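Local coordinates for protein Cwp19 (Clostridioides difficile, PDB 5OQ3) that probably hydrolyses cell-wall peptidoglycan as a glycoside hydrolase, this chain being its TIM-barrel catalytic region without the cell-wall-binding part, at residues A[179-193]-A[233-247]. Residues are numbered along the deposited sequence; the frame is centred on the assembly and turned at random.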
ATOM      1  N   VAL A 179       4.824 -14.417   5.833  1.00  6.49           N
ATOM      2  CA  VAL A 179       5.623 -15.084   4.793  1.00  7.03           C
ATOM      3  C   VAL A 179       5.841 -16.553   5.126  1.00  7.28           C
ATOM      4  O   VAL A 179       5.757 -17.424   4.250  1.00  8.43           O
ATOM      5  CB  VAL A 179       6.978 -14.357   4.598  1.00  7.48           C
ATOM      6  CG1 VAL A 179       7.844 -15.062   3.588  1.00  9.03           C
ATOM      7  CG2 VAL A 179       6.766 -12.912   4.203  1.00  8.81           C
ATOM      8  N   GLN A 180       6.150 -16.839   6.394  1.00  7.74           N
ATOM      9  CA  GLN A 180       6.413 -18.209   6.824  0.50  9.22           C
ATOM     10  C   GLN A 180       5.161 -19.079   6.703  1.00  8.46           C
ATOM     11  O   GLN A 180       5.218 -20.245   6.306  1.00 10.72           O
ATOM     12  CB  GLN A 180       6.881 -18.221   8.283  0.50 10.90           C
ATOM     13  CG  GLN A 180       7.182 -19.589   8.884  0.50 14.00           C
ATOM     14  CD  GLN A 180       7.554 -19.504  10.351  0.50 16.55           C
ATOM     15  OE1 GLN A 180       8.745 -19.322  10.675  0.50 22.99           O
ATOM     16  NE2 GLN A 180       6.542 -19.684  11.266  0.50 14.88           N
ATOM     17  N   ASN A 181       4.013 -18.522   7.129  1.00  7.21           N
ATOM     18  CA  ASN A 181       2.845 -19.338   7.433  1.00  7.73           C
ATOM     19  C   ASN A 181       1.787 -19.376   6.337  1.00  7.30           C
ATOM     20  O   ASN A 181       0.854 -20.176   6.445  1.00  9.02           O
ATOM     21  CB  ASN A 181       2.198 -18.882   8.753  1.00  9.09           C
ATOM     22  CG  ASN A 181       3.047 -19.165   9.963  1.00 10.66           C
ATOM     23  OD1 ASN A 181       4.073 -19.822   9.874  1.00 12.08           O
ATOM     24  ND2 ASN A 181       2.634 -18.615  11.111  1.00 14.45           N
ATOM     25  N   TYR A 182       1.916 -18.563   5.287  1.00  7.81           N
ATOM     26  CA  TYR A 182       0.885 -18.447   4.274  1.00  7.49           C
ATOM     27  C   TYR A 182       1.503 -18.422   2.879  1.00  6.42           C
ATOM     28  O   TYR A 182       2.575 -17.838   2.702  1.00  7.73           O
ATOM     29  CB  TYR A 182       0.030 -17.190   4.486  1.00  8.21           C
ATOM     30  CG  TYR A 182      -0.719 -17.205   5.818  1.00  7.21           C
ATOM     31  CD1 TYR A 182      -1.931 -17.862   5.947  1.00  8.31           C
ATOM     32  CD2 TYR A 182      -0.183 -16.599   6.935  1.00  8.72           C
ATOM     33  CE1 TYR A 182      -2.587 -17.897   7.168  1.00  9.29           C
ATOM     34  CE2 TYR A 182      -0.821 -16.600   8.158  1.00  9.06           C
ATOM     35  CZ  TYR A 182      -2.037 -17.282   8.280  1.00 10.25           C
ATOM     36  OH  TYR A 182      -2.677 -17.271   9.513  1.00 11.41           O
ATOM     37  N   ASP A 183       0.773 -18.910   1.904  1.00  7.65           N
ATOM     38  CA  ASP A 183       1.287 -19.062   0.531  1.00  8.30           C
ATOM     39  C   ASP A 183       1.094 -17.789  -0.294  1.00  7.94           C
ATOM     40  O   ASP A 183       0.512 -17.809  -1.396  1.00  8.78           O
ATOM     41  CB  ASP A 183       0.583 -20.260  -0.126  1.00 10.16           C
ATOM     42  CG  ASP A 183       1.098 -20.567  -1.496  1.00 12.94           C
ATOM     43  OD1 ASP A 183       2.302 -20.342  -1.719  1.00 14.85           O
ATOM     44  OD2 ASP A 183       0.283 -21.021  -2.339  1.00 16.72           O
ATOM     45  N   ILE A 184       1.586 -16.684   0.237  1.00  7.18           N
ATOM     46  CA  ILE A 184       1.530 -15.451  -0.482  1.00  7.81           C
ATOM     47  C   ILE A 184       2.480 -15.394  -1.650  1.00  7.85           C
ATOM     48  O   ILE A 184       3.545 -16.001  -1.631  1.00  9.30           O
ATOM     49  CB  ILE A 184       1.736 -14.237   0.449  1.00  9.05           C
ATOM     50  CG1 ILE A 184       3.124 -14.252   1.113  1.00 10.39           C
ATOM     51  CG2 ILE A 184       0.643 -14.181   1.544  1.00  9.53           C
ATOM     52  CD1 ILE A 184       3.445 -12.953   1.841  1.00 10.69           C
ATOM     53  N   ASP A 185       2.175 -14.563  -2.640  1.00  7.56           N
ATOM     54  CA  ASP A 185       3.083 -14.337  -3.787  1.00  7.58           C
ATOM     55  C   ASP A 185       3.884 -13.039  -3.679  1.00  6.72           C
ATOM     56  O   ASP A 185       4.946 -12.897  -4.287  1.00  7.92           O
ATOM     57  CB  ASP A 185       2.266 -14.301  -5.080  1.00  7.85           C
ATOM     58  CG  ASP A 185       1.451 -15.535  -5.239  1.00  8.93           C
ATOM     59  OD1 ASP A 185       2.054 -16.620  -5.380  1.00 10.53           O
ATOM     60  OD2 ASP A 185       0.208 -15.499  -5.174  1.00  9.43           O
ATOM     61  N   GLY A 186       3.397 -12.116  -2.841  1.00  6.44           N
ATOM     62  CA  GLY A 186       4.028 -10.801  -2.659  1.00  6.44           C
ATOM     63  C   GLY A 186       3.679 -10.191  -1.326  1.00  5.87           C
ATOM     64  O   GLY A 186       2.662 -10.557  -0.710  1.00  6.59           O
ATOM     65  N   VAL A 187       4.523  -9.255  -0.916  1.00  5.42           N
ATOM     66  CA  VAL A 187       4.282  -8.355   0.239  1.00  5.35           C
ATOM     67  C   VAL A 187       4.267  -6.935  -0.326  1.00  6.04           C
ATOM     68  O   VAL A 187       5.139  -6.586  -1.118  1.00  6.30           O
ATOM     69  CB  VAL A 187       5.419  -8.545   1.295  1.00  5.79           C
ATOM     70  CG1 VAL A 187       5.340  -7.465   2.368  1.00  6.86           C
ATOM     71  CG2 VAL A 187       5.418  -9.967   1.850  1.00  6.95           C
ATOM     72  N   HIS A 188       3.270  -6.157   0.097  1.00  6.15           N
ATOM     73  CA  HIS A 188       3.020  -4.841  -0.430  1.00  6.44           C
ATOM     74  C   HIS A 188       2.825  -3.835   0.713  1.00  5.98           C
ATOM     75  O   HIS A 188       2.045  -4.117   1.652  1.00  7.14           O
ATOM     76  CB  HIS A 188       1.734  -4.903  -1.236  1.00  6.70           C
ATOM     77  CG  HIS A 188       1.312  -3.627  -1.908  1.00  7.17           C
ATOM     78  ND1 HIS A 188       1.615  -3.364  -3.225  1.00  8.57           N
ATOM     79  CD2 HIS A 188       0.541  -2.610  -1.481  1.00  7.39           C
ATOM     80  CE1 HIS A 188       1.065  -2.211  -3.572  1.00  8.78           C
ATOM     81  NE2 HIS A 188       0.412  -1.730  -2.534  1.00  7.86           N
ATOM     82  N   PHE A 189       3.502  -2.685   0.646  1.00  5.77           N
ATOM     83  CA  PHE A 189       3.180  -1.530   1.510  1.00  6.70           C
ATOM     84  C   PHE A 189       2.597  -0.443   0.621  1.00  6.84           C
ATOM     85  O   PHE A 189       3.071  -0.247  -0.499  1.00  7.71           O
ATOM     86  CB  PHE A 189       4.436  -0.933   2.209  1.00  7.77           C
ATOM     87  CG  PHE A 189       5.108  -1.823   3.242  1.00  8.61           C
ATOM     88  CD1 PHE A 189       4.618  -3.069   3.671  1.00  9.86           C
ATOM     89  CD2 PHE A 189       6.242  -1.355   3.842  1.00 11.39           C
ATOM     90  CE1 PHE A 189       5.284  -3.823   4.634  1.00 10.29           C
ATOM     91  CE2 PHE A 189       6.882  -2.083   4.825  1.00 13.43           C
ATOM     92  CZ  PHE A 189       6.412  -3.302   5.211  1.00 11.94           C
ATOM     93  N   ASP A 190       1.601   0.273   1.150  1.00  7.87           N
ATOM     94  CA  ASP A 190       1.080   1.441   0.463  1.00  8.47           C
ATOM     95  C   ASP A 190       1.822   2.698   0.907  1.00  8.94           C
ATOM     96  O   ASP A 190       3.026   2.634   1.227  1.00  8.66           O
ATOM     97  CB  ASP A 190      -0.451   1.520   0.535  1.00 10.82           C
ATOM     98  CG  ASP A 190      -0.995   1.699   1.930  1.00 12.64           C
ATOM     99  OD1 ASP A 190      -0.465   1.043   2.860  1.00 14.98           O
ATOM    100  OD2 ASP A 190      -2.033   2.386   2.104  1.00 18.44           O
ATOM    101  N   ASP A 191       1.181   3.859   0.914  1.00  9.52           N
ATOM    102  CA  ASP A 191       1.895   5.120   0.810  1.00  9.90           C
ATOM    103  C   ASP A 191       2.097   5.860   2.129  1.00  9.91           C
ATOM    104  O   ASP A 191       2.614   6.980   2.097  1.00 12.98           O
ATOM    105  CB  ASP A 191       1.155   6.043  -0.182  1.00 11.61           C
ATOM    106  CG  ASP A 191      -0.340   6.227   0.146  1.00 15.13           C
ATOM    107  OD1 ASP A 191      -1.150   5.246   0.106  1.00 14.25           O
ATOM    108  OD2 ASP A 191      -0.712   7.379   0.455  1.00 19.28           O
ATOM    109  N   TYR A 192       1.772   5.237   3.266  1.00  9.12           N
ATOM    110  CA  TYR A 192       1.834   5.916   4.552  1.00  9.78           C
ATOM    111  C   TYR A 192       3.140   5.590   5.266  1.00 10.33           C
ATOM    112  O   TYR A 192       3.455   4.424   5.534  1.00 11.03           O
ATOM    113  CB  TYR A 192       0.630   5.617   5.439  1.00 12.44           C
ATOM    114  CG  TYR A 192      -0.688   5.986   4.822  1.00 14.02           C
ATOM    115  CD1 TYR A 192      -1.102   7.313   4.773  1.00 16.09           C
ATOM    116  CD2 TYR A 192      -1.522   5.017   4.269  1.00 15.56           C
ATOM    117  CE1 TYR A 192      -2.310   7.658   4.202  1.00 19.81           C
ATOM    118  CE2 TYR A 192      -2.742   5.363   3.691  1.00 17.60           C
ATOM    119  CZ  TYR A 192      -3.124   6.672   3.683  1.00 17.79           C
ATOM    120  OH  TYR A 192      -4.320   7.003   3.106  1.00 23.51           O
ATOM    121  N   PHE A 193       3.877   6.653   5.579  1.00  9.57           N
ATOM    122  CA  PHE A 193       5.117   6.534   6.263  1.00  9.34           C
ATOM    123  C   PHE A 193       5.078   7.475   7.469  1.00  9.47           C
ATOM    124  O   PHE A 193       4.207   7.302   8.314  1.00 11.46           O
ATOM    125  CB  PHE A 193       6.292   6.743   5.274  1.00 11.55           C
ATOM    126  CG  PHE A 193       6.338   5.698   4.229  1.00 12.64           C
ATOM    127  CD1 PHE A 193       6.892   4.478   4.517  1.00 13.41           C
ATOM    128  CD2 PHE A 193       5.677   5.886   3.015  1.00 13.18           C
ATOM    129  CE1 PHE A 193       6.904   3.488   3.597  1.00 16.47           C
ATOM    130  CE2 PHE A 193       5.681   4.887   2.093  1.00 14.99           C
ATOM    131  CZ  PHE A 193       6.293   3.685   2.376  1.00 12.98           C
ATOM    132  N   ILE A 233      12.136 -11.336   3.871  1.00  6.99           N
ATOM    133  CA  ILE A 233      11.349 -12.085   2.892  1.00  7.02           C
ATOM    134  C   ILE A 233      12.252 -13.017   2.097  1.00  7.82           C
ATOM    135  O   ILE A 233      11.982 -14.245   2.025  1.00  9.52           O
ATOM    136  CB  ILE A 233      10.548 -11.171   1.949  1.00  8.21           C
ATOM    137  CG1 ILE A 233       9.548 -10.378   2.726  1.00  7.98           C
ATOM    138  CG2 ILE A 233       9.898 -11.995   0.836  1.00  8.97           C
ATOM    139  CD1 ILE A 233       8.979  -9.209   1.929  1.00  7.89           C
ATOM    140  N   LYS A 234      13.369 -12.472   1.591  1.00  8.05           N
ATOM    141  CA  LYS A 234      14.229 -13.271   0.692  1.00  9.71           C
ATOM    142  C   LYS A 234      14.891 -14.413   1.439  1.00  9.07           C
ATOM    143  O   LYS A 234      15.167 -15.446   0.833  1.00 11.41           O
ATOM    144  CB  LYS A 234      15.267 -12.366   0.030  1.00 12.80           C
ATOM    145  CG  LYS A 234      14.688 -11.263  -0.887  1.00 18.18           C
ATOM    146  CD  LYS A 234      13.721 -11.675  -1.996  1.00 23.19           C
ATOM    147  CE  LYS A 234      13.090 -10.435  -2.698  1.00 21.94           C
ATOM    148  NZ  LYS A 234      12.208 -10.889  -3.819  1.00 23.59           N
ATOM    149  N   SER A 235      15.148 -14.238   2.741  1.00  8.03           N
ATOM    150  CA  SER A 235      15.804 -15.295   3.505  1.00 10.15           C
ATOM    151  C   SER A 235      14.858 -16.469   3.785  1.00  9.82           C
ATOM    152  O   SER A 235      15.299 -17.554   4.180  1.00 15.20           O
ATOM    153  CB  SER A 235      16.278 -14.724   4.856  1.00 12.24           C
ATOM    154  OG  SER A 235      15.211 -14.503   5.738  1.00 13.03           O
ATOM    155  N   ILE A 236      13.554 -16.278   3.590  1.00  9.98           N
ATOM    156  CA  ILE A 236      12.543 -17.298   3.792  1.00  9.08           C
ATOM    157  C   ILE A 236      12.077 -17.878   2.444  1.00  7.95           C
ATOM    158  O   ILE A 236      12.155 -19.076   2.197  1.00 10.84           O
ATOM    159  CB  ILE A 236      11.344 -16.748   4.609  1.00 10.83           C
ATOM    160  CG1 ILE A 236      11.830 -16.234   5.973  1.00 11.99           C
ATOM    161  CG2 ILE A 236      10.289 -17.807   4.795  1.00 12.71           C
ATOM    162  CD1 ILE A 236      10.856 -15.282   6.654  1.00 15.41           C
ATOM    163  N   LYS A 237      11.508 -17.022   1.587  1.00  7.72           N
ATOM    164  CA  LYS A 237      11.013 -17.392   0.283  1.00  8.27           C
ATOM    165  C   LYS A 237      11.587 -16.433  -0.748  1.00  8.44           C
ATOM    166  O   LYS A 237      11.005 -15.395  -1.007  1.00  8.23           O
ATOM    167  CB  LYS A 237       9.487 -17.339   0.276  1.00  7.15           C
ATOM    168  CG  LYS A 237       8.821 -18.451   1.080  1.00  7.69           C
ATOM    169  CD  LYS A 237       7.323 -18.246   1.147  1.00  7.66           C
ATOM    170  CE  LYS A 237       6.607 -19.330   1.948  1.00  8.35           C
ATOM    171  NZ  LYS A 237       5.166 -18.969   2.086  1.00  8.31           N
ATOM    172  N   PRO A 238      12.697 -16.768  -1.392  1.00  8.44           N
ATOM    173  CA  PRO A 238      13.385 -15.831  -2.323  1.00  9.45           C
ATOM    174  C   PRO A 238      12.503 -15.311  -3.443  1.00  9.10           C
ATOM    175  O   PRO A 238      12.735 -14.222  -3.911  1.00 11.42           O
ATOM    176  CB  PRO A 238      14.512 -16.662  -2.876  1.00 12.58           C
ATOM    177  CG  PRO A 238      14.724 -17.747  -1.973  1.00 12.39           C
ATOM    178  CD  PRO A 238      13.500 -17.984  -1.178  1.00  9.09           C
ATOM    179  N   ASN A 239      11.512 -16.100  -3.878  1.00  8.86           N
ATOM    180  CA  ASN A 239      10.714 -15.706  -5.059  1.00  9.13           C
ATOM    181  C   ASN A 239       9.458 -14.927  -4.699  1.00  8.14           C
ATOM    182  O   ASN A 239       8.717 -14.550  -5.594  1.00 10.86           O
ATOM    183  CB  ASN A 239      10.454 -16.902  -5.985  1.00 10.77           C
ATOM    184  CG  ASN A 239      11.723 -17.562  -6.457  1.00 12.20           C
ATOM    185  OD1 ASN A 239      12.804 -16.961  -6.421  1.00 16.38           O
ATOM    186  ND2 ASN A 239      11.581 -18.766  -6.970  1.00 16.39           N
ATOM    187  N   VAL A 240       9.192 -14.706  -3.416  1.00  7.38           N
ATOM    188  CA  VAL A 240       8.133 -13.765  -3.023  1.00  7.46           C
ATOM    189  C   VAL A 240       8.642 -12.371  -3.234  1.00  7.68           C
ATOM    190  O   VAL A 240       9.744 -12.022  -2.815  1.00  9.77           O
ATOM    191  CB  VAL A 240       7.755 -13.980  -1.541  1.00  7.22           C
ATOM    192  CG1 VAL A 240       6.863 -12.861  -1.041  1.00  7.30           C
ATOM    193  CG2 VAL A 240       7.028 -15.315  -1.413  1.00  7.79           C
ATOM    194  N   VAL A 241       7.826 -11.572  -3.920  1.00  6.54           N
ATOM    195  CA  VAL A 241       8.213 -10.174  -4.278  1.00  6.91           C
ATOM    196  C   VAL A 241       7.813  -9.186  -3.177  1.00  5.87           C
ATOM    197  O   VAL A 241       6.857  -9.414  -2.441  1.00  8.47           O
ATOM    198  CB  VAL A 241       7.647  -9.761  -5.639  1.00  9.12           C
ATOM    199  CG1 VAL A 241       8.166 -10.701  -6.703  1.00 10.04           C
ATOM    200  CG2 VAL A 241       6.112  -9.726  -5.692  1.00  8.93           C
ATOM    201  N   PHE A 242       8.529  -8.088  -3.126  1.00  6.02           N
ATOM    202  CA  PHE A 242       8.245  -7.002  -2.194  1.00  6.32           C
ATOM    203  C   PHE A 242       8.106  -5.704  -2.979  1.00  6.27           C
ATOM    204  O   PHE A 242       9.006  -5.319  -3.758  1.00  7.34           O
ATOM    205  CB  PHE A 242       9.402  -6.882  -1.195  1.00  6.99           C
ATOM    206  CG  PHE A 242       9.248  -5.772  -0.215  1.00  6.50           C
ATOM    207  CD1 PHE A 242       8.091  -5.611   0.526  1.00  7.75           C
ATOM    208  CD2 PHE A 242      10.259  -4.851  -0.019  1.00  7.98           C
ATOM    209  CE1 PHE A 242       7.945  -4.556   1.415  1.00  8.66           C
ATOM    210  CE2 PHE A 242      10.130  -3.835   0.890  1.00  9.99           C
ATOM    211  CZ  PHE A 242       8.980  -3.666   1.601  1.00  9.21           C
ATOM    212  N   GLY A 243       7.002  -5.019  -2.756  1.00  5.89           N
ATOM    213  CA  GLY A 243       6.790  -3.750  -3.428  1.00  7.16           C
ATOM    214  C   GLY A 243       6.112  -2.725  -2.558  1.00  6.38           C
ATOM    215  O   GLY A 243       5.485  -3.039  -1.545  1.00  6.80           O
ATOM    216  N   VAL A 244       6.232  -1.468  -3.023  1.00  5.58           N
ATOM    217  CA  VAL A 244       5.666  -0.347  -2.308  1.00  6.18           C
ATOM    218  C   VAL A 244       4.974   0.549  -3.305  1.00  6.27           C
ATOM    219  O   VAL A 244       5.458   0.788  -4.412  1.00  7.30           O
ATOM    220  CB  VAL A 244       6.804   0.454  -1.560  1.00  6.42           C
ATOM    221  CG1 VAL A 244       6.255   1.652  -0.823  1.00  8.36           C
ATOM    222  CG2 VAL A 244       7.576  -0.460  -0.643  1.00  8.01           C
ATOM    223  N   SER A 245       3.847   1.094  -2.835  1.00  6.01           N
ATOM    224  CA  SER A 245       3.076   2.058  -3.582  1.00  6.46           C
ATOM    225  C   SER A 245       3.102   3.422  -2.888  1.00  6.90           C
ATOM    226  O   SER A 245       2.286   3.680  -1.991  1.00  7.74           O
ATOM    227  CB  SER A 245       1.632   1.587  -3.745  1.00  6.22           C
ATOM    228  OG  SER A 245       0.825   2.470  -4.473  1.00  7.11           O
ATOM    229  N   PRO A 246       4.044   4.311  -3.280  1.00  7.27           N
ATOM    230  CA  PRO A 246       4.118   5.654  -2.722  1.00  8.05           C
ATOM    231  C   PRO A 246       3.187   6.608  -3.448  1.00  8.59           C
ATOM    232  O   PRO A 246       2.625   6.314  -4.523  1.00  8.39           O
ATOM    233  CB  PRO A 246       5.574   6.011  -2.936  1.00  8.69           C
ATOM    234  CG  PRO A 246       5.836   5.416  -4.292  1.00  8.67           C
ATOM    235  CD  PRO A 246       5.059   4.103  -4.325  1.00  7.32           C
ATOM    236  N   ALA A 247       3.071   7.778  -2.850  1.00  8.21           N
ATOM    237  CA  ALA A 247       2.370   8.865  -3.519  1.00  8.66           C
ATOM    238  C   ALA A 247       3.063   9.181  -4.879  1.00  8.81           C
ATOM    239  O   ALA A 247       4.246   8.886  -5.107  1.00  9.86           O
ATOM    240  CB  ALA A 247       2.365  10.088  -2.635  1.00 10.68           C
TER
HETATM  241  O   HOH W   1       4.074 -20.992   3.720  1.00 16.80           O
HETATM  242  O   HOH W   2       4.411 -18.474  -0.575  1.00  9.24           O
HETATM  243  O   HOH W   3       3.931 -21.546   1.052  1.00 29.77           O
HETATM  244  O   HOH W   4       4.113   8.120  -0.155  1.00 12.94           O
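Strands 186-189 and 241-244, the fourth and fifth of the TIM barrel, run parallel with axes 4.7 Å apart, and five backbone hydrogen bonds join them and the residues flanking them, from V241 N on D185 O to S245 N on F189 O. V187, F189, F242 and V244 face the helices, where apolar groups suit the layer between barrel and helices. The edge of the F242 ring meets the face of F189 nearly perpendicularly (planes at 87°), a T-shaped stack, and L226 of helix 214-236 also touches F189. V187 holds CG1 opposite its backbone N (chi1 170°), which lays that methyl against F242 CD1, while its CG2 lies 3.6 Å from I233 CD1. H188 points to the inner face, and at G186 a CB on that same side would press on V241 CG2; the H188 ring has S245 CB 3.7 Å from its NE2, and its ND1 is hydrogen-bonded to Y286 OH on the next strand. Before the strands begin, K237 suits its place by length: the extended chain passes V179 CG1 at 4.0 Å from its CD and carries NZ to V179 O, 2.7 Å away, near the C-terminus of helix 165-181. Three waters also accept from NZ, two linking it to D183 OD1, one weakly. The ammonium is thus met by a helix-end carbonyl and water, with D183 opposite in charge but not in direct contact, an environment that probably favours the protonated lysine.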